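Local coordinates for protein putative N-acetylmuramoyl-L-alanine amidase,autolysin cwp6 (Peptoclostridium difficile, PDB 5J72) that probably hydrolyses the N-acetylmuramoyl-L-alanine amide bond of peptidoglycan through a zinc-dependent amidase domain, and carries three cell wall-anchoring CWB2 modules, at residues S245-I248 / A249-I252; V295-G298 / T299-W302; M509-G512 / E513-A516; Y588-V591 / L592-N595. All coordinates share one frame; numbering follows the deposited sequence.

All four contacts are local, in or at the ends of helices, and they fall into two pairs. Interactions 1 and 2 lie in one CWB2 module, on helices 241-253 and 297-306, which touch where L246 and K250 meet W302. Interactions 3 and 4 lie in the amidase domain, on helices 511-521 and 590-593, joined by T515 and Y590. The two pairs are more than 40 Å apart at their nearest atoms. Interaction 1 is buried mid-helix and mainly apolar. Interactions 2, 3 and 4 include helix starts and are partly buried. Interaction 2 adds a hydrogen bond between two side-chain amides. Interactions 3 and 4 use arginines on backbone carbonyls.

Interaction 1: residues S245-I248 / A249-I252; sequences SLLI and AKEI
I248 and I252 meet one helical turn apart on the buried side of helix 241-253. CG2 of I248 lies 4.0 Å from CD1 of I252, and the two side chains cross obliquely. In I252, CG1 stands anti to the carbonyl carbon (chi1 -68°). This directs the branch back along the helix, and CG1 comes 3.4 Å from O of I248. Both isoleucines also pack on L176 of helix 174-180. A249 and L246 are buried too. CB of A249 rests 3.4 Å from O of L246. K250 runs extended beyond CG and slants across the end of L246. Its CE is 3.6 Å from CG of L246, so the aliphatic part of the lysine makes the contact. W302 of helix 297-306 lies against L246, A249 and K250.

The loose side is partly exposed. There the side chains of L247 and K250 come only to 4.4 Å, between CD2 of L247 and CD of K250. E251 is also partly exposed. Its carboxylate turns away from this turn, and its OE2 is hydrogen-bonded to OH of Y180.

The carbonyls of S245 to I248 are each paired with an amide one turn on. N of I252 donates to O of I248 at 2.9 Å. Between the side chains the contact is apolar, which implies that van der Waals packing carries it, even where a lysine takes part.

Interaction 2: residues V295-G298 / T299-W302; sequences VPQG and TYNW
Q297 reaches forward along the first turn of helix 297-306 to the side chain of N301. Its CB leads away from the following turn, with CG anti to the backbone N (chi1 -171°). A bend at chi2 then brings the chain back. CG comes 3.4 Å from ND2 of N301. CD sits 3.8 Å from both ND2 and OD1 of N301. At the tip, NE2 donates to OD1 of N301 at 2.6 Å. The hydrogen bond is strained, with an N-H...O angle of 134°, and its short length is to be taken with caution. OD1 lies close to the amide plane of Q297, yet the two amide planes are turned 45° apart. Both residues are exposed.

On the inner side, CG2 of V295 approaches the edge of the Y300 ring and packs on CB of Y300 at 3.7 Å. The two side chains cross at about a right angle. V295 also rests on I324 and I328 of helix 322-329.

P296 holds the N-cap position. Its O accepts from N of Y300 at 2.9 Å. The whole is a helix N-terminus, opened by a proline, in the helix that follows strand 287-290 of the CWB2 module's four-stranded parallel sheet.

Interaction 3: residues M509-G512 / E513-A516; sequences MALG and ERTA
M509 and R514 meet at the N-terminus of helix 511-521 in the zinc amidase domain, where A510 is the N-cap residue. R514 has CG anti to the carbonyl carbon (chi1 -60°) and is extended from CG to NE. This lays the chain back past the helix start. NE and NH2 both donate to O of M509, each at 2.9 Å, and the oxygen sits at the edge of the guanidinium, in its plane. They come from the same face of the carbonyl, with NE well above its plane. NH1 pairs with D457 in a salt bridge, and NH2 also hydrogen-bonds to the backbone O of H460, a residue that binds zinc. The arginine thus ties the helix start to the metal-site loop.

M509 is extended throughout. Its SD passes 3.9 Å from CG of R514. Its methyl end crosses E513 at about a right angle, with CE 3.6 Å from CG of E513. E513 is extended (chi1 -173°), which carries its carboxylate across the methionine, with OE1 3.6 Å from CG of M509.

OG1 of T515 donates to O of L511 at 2.8 Å, above the carbonyl plane, and that oxygen also accepts from N of T515.

Interaction 4: residues Y588-V591 / L592-N595; sequences YLYV and LRNN
O of L589 takes two backbone hydrogen bonds at the start of the short helix 590-593. N of R593 gives a nearly straight bond of 2.9 Å. N of L592 comes in at 3.0 Å from well above the carbonyl plane. L589 is the N-cap residue, and its carbonyl closes the first turn.

The amide of N594 lies over one face of the Y590 ring. Its ND2 stands 3.1 Å above the plane, over the ring centre, and is 3.2 Å from CZ of Y590. Ring and amide planes are 64° apart, so the nitrogen end dips toward the ring and the amide is not stacked flat. CG of Y590 is anti to the backbone N (chi1 -168°), which swings the ring under N594. The side chain of R593 crosses that of Y590 at about a right angle, and its NH2 comes within 3.6 Å of CD2 of Y590. NH1 of R593 is hydrogen-bonded to O of D587 and makes a weak bond to O of Y588.

At the helix end, ND2 of N595 donates to O of V591 at 3.1 Å, in the carbonyl plane. OD1 of N595 bonds to S518 and to N of Y597, which fixes the amide from the other end. L589 and L592 lie side by side, with CD1 of L589 4.2 Å from CD2 of L592.

These leucines face strand 599-606, touching L601 and A599. V591 packs on strand 525-532, and Y590 rests on L511 and T515 of helix 511-521.

Interaction 1: residues S245-I248 / A249-I252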
loop_
_atom_site.group_PDB
_atom_site.type_symbol
_atom_site.label_atom_id
_atom_site.label_comp_id
_atom_site.label_asym_id
_atom_site.label_seq_id
_atom_site.Cartn_x
_atom_site.Cartn_y
_atom_site.Cartn_z
ATOM N N SER A 245 -19.589 6.939 8.439
ATOM C CA SER A 245 -19.264 6.481 7.089
ATOM C C SER A 245 -20.499 6.587 6.240
ATOM O O SER A 245 -20.441 6.914 5.053
ATOM C CB SER A 245 -18.673 5.057 7.119
ATOM O OG SER A 245 -19.612 3.996 7.265
ATOM N N LEU A 246 -21.700 6.341 6.849
ATOM C CA LEU A 246 -22.940 6.504 6.068
ATOM C C LEU A 246 -23.136 7.974 5.722
ATOM O O LEU A 246 -23.489 8.313 4.584
ATOM C CB LEU A 246 -24.275 6.045 6.887
ATOM C CG LEU A 246 -25.593 6.327 6.082
ATOM C CD1 LEU A 246 -25.573 5.634 4.756
ATOM C CD2 LEU A 246 -26.865 5.865 6.942
ATOM N N LEU A 247 -22.925 8.858 6.686
ATOM C CA LEU A 247 -23.157 10.305 6.407
ATOM C C LEU A 247 -22.160 10.822 5.343
ATOM O O LEU A 247 -22.510 11.656 4.511
ATOM C CB LEU A 247 -22.991 11.067 7.723
ATOM C CG LEU A 247 -24.176 10.752 8.728
ATOM C CD1 LEU A 247 -23.789 11.294 10.135
ATOM C CD2 LEU A 247 -25.476 11.370 8.140
ATOM N N ILE A 248 -20.932 10.277 5.348
ATOM C CA ILE A 248 -19.953 10.673 4.312
ATOM C C ILE A 248 -20.430 10.170 2.962
ATOM O O ILE A 248 -20.377 10.871 1.954
ATOM C CB ILE A 248 -18.616 10.058 4.698
ATOM C CG1 ILE A 248 -18.035 10.848 5.914
ATOM C CG2 ILE A 248 -17.669 10.074 3.473
ATOM C CD1 ILE A 248 -16.764 10.210 6.509
ATOM N N ALA A 249 -20.942 8.930 2.945
ATOM C CA ALA A 249 -21.443 8.398 1.680
ATOM C C ALA A 249 -22.611 9.270 1.147
ATOM O O ALA A 249 -22.715 9.485 -0.070
ATOM C CB ALA A 249 -21.890 6.921 1.865
ATOM N N LYS A 250 -23.519 9.723 2.037
ATOM C CA LYS A 250 -24.622 10.575 1.545
ATOM C C LYS A 250 -24.089 11.917 1.036
ATOM O O LYS A 250 -24.643 12.508 0.092
ATOM C CB LYS A 250 -25.619 10.853 2.709
ATOM C CG LYS A 250 -26.380 9.563 3.100
ATOM C CD LYS A 250 -27.263 9.861 4.380
ATOM C CE LYS A 250 -28.047 8.643 4.808
ATOM N NZ LYS A 250 -29.094 8.999 5.807
ATOM N N GLU A 251 -23.004 12.400 1.668
ATOM C CA GLU A 251 -22.426 13.666 1.198
ATOM C C GLU A 251 -21.825 13.464 -0.211
ATOM O O GLU A 251 -22.032 14.278 -1.106
ATOM C CB GLU A 251 -21.387 14.161 2.204
ATOM C CG GLU A 251 -20.650 15.399 1.663
ATOM C CD GLU A 251 -21.409 16.754 1.844
ATOM O OE1 GLU A 251 -22.529 16.757 2.406
ATOM O OE2 GLU A 251 -20.841 17.815 1.423
ATOM N N ILE A 252 -21.097 12.327 -0.428
ATOM C CA ILE A 252 -20.555 12.104 -1.761
ATOM C C ILE A 252 -21.709 12.037 -2.796
ATOM O O ILE A 252 -21.593 12.560 -3.907
ATOM C CB ILE A 252 -19.717 10.765 -1.756
ATOM C CG1 ILE A 252 -18.440 10.948 -0.879
ATOM C CG2 ILE A 252 -19.333 10.381 -3.209
ATOM C CD1 ILE A 252 -17.709 9.588 -0.503
#

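Interaction 2: residues V295-G298 / T299-W302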
loop_
_atom_site.group_PDB
_atom_site.type_symbol
_atom_site.label_atom_id
_atom_site.label_comp_id
_atom_site.label_asym_id
_atom_site.label_seq_id
_atom_site.Cartn_x
_atom_site.Cartn_y
_atom_site.Cartn_z
ATOM N N VAL A 295 -24.282 -4.738 7.751
ATOM C CA VAL A 295 -24.095 -3.292 7.941
ATOM C C VAL A 295 -25.310 -2.889 8.849
ATOM O O VAL A 295 -26.320 -3.607 8.828
ATOM C CB VAL A 295 -24.148 -2.528 6.601
ATOM C CG1 VAL A 295 -23.045 -3.066 5.657
ATOM C CG2 VAL A 295 -25.535 -2.666 5.932
ATOM N N PRO A 296 -25.267 -1.796 9.627
ATOM C CA PRO A 296 -26.413 -1.385 10.480
ATOM C C PRO A 296 -27.624 -1.122 9.615
ATOM O O PRO A 296 -27.505 -0.845 8.412
ATOM C CB PRO A 296 -25.888 -0.108 11.168
ATOM C CG PRO A 296 -24.356 -0.305 11.155
ATOM C CD PRO A 296 -24.116 -0.898 9.799
ATOM N N GLN A 297 -28.827 -1.146 10.222
ATOM C CA GLN A 297 -30.045 -0.986 9.444
ATOM C C GLN A 297 -30.125 0.302 8.669
ATOM O O GLN A 297 -30.611 0.312 7.540
ATOM C CB GLN A 297 -31.289 -1.072 10.407
ATOM C CG GLN A 297 -32.666 -1.130 9.672
ATOM C CD GLN A 297 -32.824 -2.354 8.759
ATOM O OE1 GLN A 297 -32.477 -3.487 9.116
ATOM N NE2 GLN A 297 -33.334 -2.146 7.537
ATOM N N GLY A 298 -29.701 1.426 9.288
ATOM C CA GLY A 298 -29.779 2.698 8.586
ATOM C C GLY A 298 -28.951 2.652 7.310
ATOM O O GLY A 298 -29.398 3.114 6.255
ATOM N N THR A 299 -27.749 2.101 7.405
ATOM C CA THR A 299 -26.881 1.968 6.201
ATOM C C THR A 299 -27.551 1.085 5.176
ATOM O O THR A 299 -27.678 1.439 3.990
ATOM C CB THR A 299 -25.570 1.394 6.654
ATOM O OG1 THR A 299 -25.055 2.295 7.645
ATOM C CG2 THR A 299 -24.556 1.262 5.516
ATOM N N TYR A 300 -28.035 -0.085 5.647
ATOM C CA TYR A 300 -28.723 -1.014 4.743
ATOM C C TYR A 300 -29.882 -0.343 4.031
ATOM O O TYR A 300 -30.042 -0.499 2.817
ATOM C CB TYR A 300 -29.183 -2.271 5.546
ATOM C CG TYR A 300 -29.884 -3.271 4.648
ATOM C CD1 TYR A 300 -29.157 -4.150 3.855
ATOM C CD2 TYR A 300 -31.276 -3.315 4.572
ATOM C CE1 TYR A 300 -29.798 -5.062 3.002
ATOM C CE2 TYR A 300 -31.931 -4.212 3.721
ATOM C CZ TYR A 300 -31.189 -5.089 2.944
ATOM O OH TYR A 300 -31.849 -5.994 2.131
ATOM N N ASN A 301 -30.725 0.456 4.752
ATOM C CA ASN A 301 -31.876 1.062 4.054
ATOM C C ASN A 301 -31.448 2.039 2.998
ATOM O O ASN A 301 -32.043 2.089 1.928
ATOM C CB ASN A 301 -32.860 1.778 5.081
ATOM C CG ASN A 301 -33.500 0.777 6.044
ATOM O OD1 ASN A 301 -33.754 -0.363 5.635
ATOM N ND2 ASN A 301 -33.700 1.063 7.341
ATOM N N TRP A 302 -30.414 2.825 3.264
ATOM C CA TRP A 302 -29.959 3.800 2.242
ATOM C C TRP A 302 -29.295 3.046 1.075
ATOM O O TRP A 302 -29.612 3.328 -0.082
ATOM C CB TRP A 302 -28.982 4.777 2.946
ATOM C CG TRP A 302 -28.518 5.888 2.048
ATOM C CD1 TRP A 302 -29.198 7.014 1.708
ATOM C CD2 TRP A 302 -27.282 5.940 1.318
ATOM N NE1 TRP A 302 -28.493 7.747 0.811
ATOM C CE2 TRP A 302 -27.298 7.122 0.558
ATOM C CE3 TRP A 302 -26.145 5.099 1.253
ATOM C CZ2 TRP A 302 -26.229 7.497 -0.268
ATOM C CZ3 TRP A 302 -25.090 5.471 0.436
ATOM C CH2 TRP A 302 -25.142 6.662 -0.318
#

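Interaction 3: residues M509-G512 / E513-A516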
loop_
_atom_site.group_PDB
_atom_site.type_symbol
_atom_site.label_atom_id
_atom_site.label_comp_id
_atom_site.label_asym_id
_atom_site.label_seq_id
_atom_site.Cartn_x
_atom_site.Cartn_y
_atom_site.Cartn_z
ATOM N N MET A 509 11.005 -23.905 -9.435
ATOM C CA MET A 509 12.380 -23.638 -9.086
ATOM C C MET A 509 13.049 -24.969 -8.661
ATOM O O MET A 509 12.537 -25.622 -7.743
ATOM C CB MET A 509 12.498 -22.614 -7.933
ATOM C CG MET A 509 13.928 -22.182 -7.763
ATOM S SD MET A 509 13.918 -20.820 -6.528
ATOM C CE MET A 509 15.596 -20.274 -6.574
ATOM N N ALA A 510 14.169 -25.337 -9.292
ATOM C CA ALA A 510 14.807 -26.631 -8.999
ATOM C C ALA A 510 15.626 -26.614 -7.699
ATOM O O ALA A 510 16.114 -25.566 -7.272
ATOM C CB ALA A 510 15.768 -26.992 -10.144
ATOM N N LEU A 511 15.845 -27.818 -7.124
ATOM C CA LEU A 511 16.624 -27.959 -5.917
ATOM C C LEU A 511 18.017 -27.382 -6.131
ATOM O O LEU A 511 18.582 -26.729 -5.252
ATOM C CB LEU A 511 16.678 -29.495 -5.561
ATOM C CG LEU A 511 15.282 -30.074 -5.191
ATOM C CD1 LEU A 511 15.430 -31.609 -4.944
ATOM C CD2 LEU A 511 14.668 -29.445 -3.811
ATOM N N GLY A 512 18.587 -27.620 -7.323
ATOM C CA GLY A 512 19.923 -27.148 -7.627
ATOM C C GLY A 512 19.988 -25.643 -7.705
ATOM O O GLY A 512 21.028 -25.042 -7.418
ATOM N N GLU A 513 18.872 -25.012 -8.081
ATOM C CA GLU A 513 18.894 -23.524 -8.102
ATOM C C GLU A 513 18.808 -22.961 -6.622
ATOM O O GLU A 513 19.515 -22.018 -6.247
ATOM C CB GLU A 513 17.702 -22.984 -8.918
ATOM C CG GLU A 513 17.899 -21.479 -9.048
ATOM C CD GLU A 513 16.939 -20.783 -10.011
ATOM O OE1 GLU A 513 16.024 -21.448 -10.588
ATOM O OE2 GLU A 513 17.115 -19.535 -10.164
ATOM N N ARG A 514 17.951 -23.581 -5.794
ATOM C CA ARG A 514 17.806 -23.166 -4.388
ATOM C C ARG A 514 19.108 -23.335 -3.710
ATOM O O ARG A 514 19.519 -22.476 -2.919
ATOM C CB ARG A 514 16.724 -24.011 -3.730
ATOM C CG ARG A 514 15.373 -23.828 -4.431
ATOM C CD ARG A 514 14.463 -24.990 -4.106
ATOM N NE ARG A 514 13.291 -25.039 -4.970
ATOM C CZ ARG A 514 12.048 -24.794 -4.569
ATOM N NH1 ARG A 514 11.805 -24.424 -3.309
ATOM N NH2 ARG A 514 11.034 -24.962 -5.405
ATOM N N THR A 515 19.804 -24.476 -3.970
ATOM C CA THR A 515 21.091 -24.678 -3.315
ATOM C C THR A 515 22.153 -23.734 -3.835
ATOM O O THR A 515 22.948 -23.215 -3.035
ATOM C CB THR A 515 21.561 -26.149 -3.481
ATOM O OG1 THR A 515 20.430 -26.996 -3.167
ATOM C CG2 THR A 515 22.648 -26.475 -2.489
ATOM N N ALA A 516 22.189 -23.479 -5.151
ATOM C CA ALA A 516 23.205 -22.545 -5.692
ATOM C C ALA A 516 23.031 -21.195 -5.034
ATOM O O ALA A 516 24.011 -20.543 -4.681
ATOM C CB ALA A 516 23.041 -22.376 -7.197
HETATM O O HOH W 1 9.386 -25.782 -7.999
HETATM O O HOH W 2 15.270 -23.658 -11.259
#

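Interaction 4: residues Y588-V591 / L592-N595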
loop_
_atom_site.group_PDB
_atom_site.type_symbol
_atom_site.label_atom_id
_atom_site.label_comp_id
_atom_site.label_asym_id
_atom_site.label_seq_id
_atom_site.Cartn_x
_atom_site.Cartn_y
_atom_site.Cartn_z
ATOM N N TYR A 588 20.487 -37.549 2.159
ATOM C CA TYR A 588 19.545 -37.879 1.093
ATOM C C TYR A 588 18.983 -36.601 0.413
ATOM O O TYR A 588 18.863 -36.549 -0.811
ATOM C CB TYR A 588 18.437 -38.623 1.751
ATOM C CG TYR A 588 17.266 -38.889 0.844
ATOM C CD1 TYR A 588 16.109 -38.134 0.934
ATOM C CD2 TYR A 588 17.309 -39.908 -0.097
ATOM C CE1 TYR A 588 15.015 -38.393 0.118
ATOM C CE2 TYR A 588 16.227 -40.171 -0.916
ATOM C CZ TYR A 588 15.079 -39.416 -0.805
ATOM O OH TYR A 588 13.996 -39.699 -1.597
ATOM N N LEU A 589 18.604 -35.599 1.226
ATOM C CA LEU A 589 18.005 -34.369 0.683
ATOM C C LEU A 589 19.026 -33.524 -0.015
ATOM O O LEU A 589 20.054 -33.119 0.543
ATOM C CB LEU A 589 17.350 -33.565 1.862
ATOM C CG LEU A 589 16.161 -34.246 2.443
ATOM C CD1 LEU A 589 15.823 -33.567 3.789
ATOM C CD2 LEU A 589 14.941 -34.177 1.514
ATOM N N TYR A 590 18.744 -33.218 -1.268
ATOM C CA TYR A 590 19.623 -32.377 -2.083
ATOM C C TYR A 590 19.981 -31.073 -1.387
ATOM O O TYR A 590 21.159 -30.664 -1.380
ATOM C CB TYR A 590 18.894 -32.062 -3.432
ATOM C CG TYR A 590 19.801 -31.444 -4.473
ATOM C CD1 TYR A 590 20.264 -30.138 -4.336
ATOM C CD2 TYR A 590 20.220 -32.178 -5.584
ATOM C CE1 TYR A 590 21.119 -29.578 -5.271
ATOM C CE2 TYR A 590 21.082 -31.626 -6.524
ATOM C CZ TYR A 590 21.528 -30.322 -6.363
ATOM O OH TYR A 590 22.387 -29.753 -7.268
ATOM N N VAL A 591 18.976 -30.398 -0.751
ATOM C CA VAL A 591 19.358 -29.041 -0.198
ATOM C C VAL A 591 20.230 -29.151 1.036
ATOM O O VAL A 591 20.788 -28.133 1.479
ATOM C CB VAL A 591 18.109 -28.167 0.069
ATOM C CG1 VAL A 591 17.374 -27.939 -1.267
ATOM C CG2 VAL A 591 17.165 -28.829 1.077
ATOM N N LEU A 592 20.351 -30.374 1.592
ATOM C CA LEU A 592 21.248 -30.569 2.736
ATOM C C LEU A 592 22.623 -31.020 2.198
ATOM O O LEU A 592 23.647 -30.423 2.482
ATOM C CB LEU A 592 20.657 -31.652 3.677
ATOM C CG LEU A 592 19.863 -31.098 4.857
ATOM C CD1 LEU A 592 18.748 -30.196 4.379
ATOM C CD2 LEU A 592 19.312 -32.216 5.688
ATOM N N ARG A 593 22.616 -32.046 1.355
ATOM C CA ARG A 593 23.862 -32.632 0.840
ATOM C C ARG A 593 24.681 -31.672 0.052
ATOM O O ARG A 593 25.903 -31.665 0.166
ATOM C CB ARG A 593 23.499 -33.869 -0.020
ATOM C CG ARG A 593 24.754 -34.574 -0.658
ATOM C CD ARG A 593 24.276 -35.833 -1.433
ATOM N NE ARG A 593 23.643 -35.452 -2.699
ATOM C CZ ARG A 593 22.336 -35.444 -2.949
ATOM N NH1 ARG A 593 21.468 -35.835 -2.017
ATOM N NH2 ARG A 593 21.883 -35.003 -4.120
ATOM N N ASN A 594 24.051 -30.821 -0.742
ATOM C CA ASN A 594 24.822 -29.930 -1.595
ATOM C C ASN A 594 24.957 -28.509 -1.094
ATOM O O ASN A 594 25.425 -27.627 -1.815
ATOM C CB ASN A 594 24.158 -29.902 -2.991
ATOM C CG ASN A 594 24.409 -31.194 -3.698
ATOM O OD1 ASN A 594 25.544 -31.673 -3.651
ATOM N ND2 ASN A 594 23.423 -31.856 -4.294
ATOM N N ASN A 595 24.544 -28.275 0.113
ATOM C CA ASN A 595 24.655 -26.927 0.682
ATOM C C ASN A 595 26.018 -26.766 1.429
ATOM O O ASN A 595 26.312 -27.587 2.294
ATOM C CB ASN A 595 23.522 -26.759 1.702
ATOM C CG ASN A 595 22.989 -25.368 1.740
ATOM O OD1 ASN A 595 23.777 -24.407 1.813
ATOM N ND2 ASN A 595 21.674 -25.198 1.680
#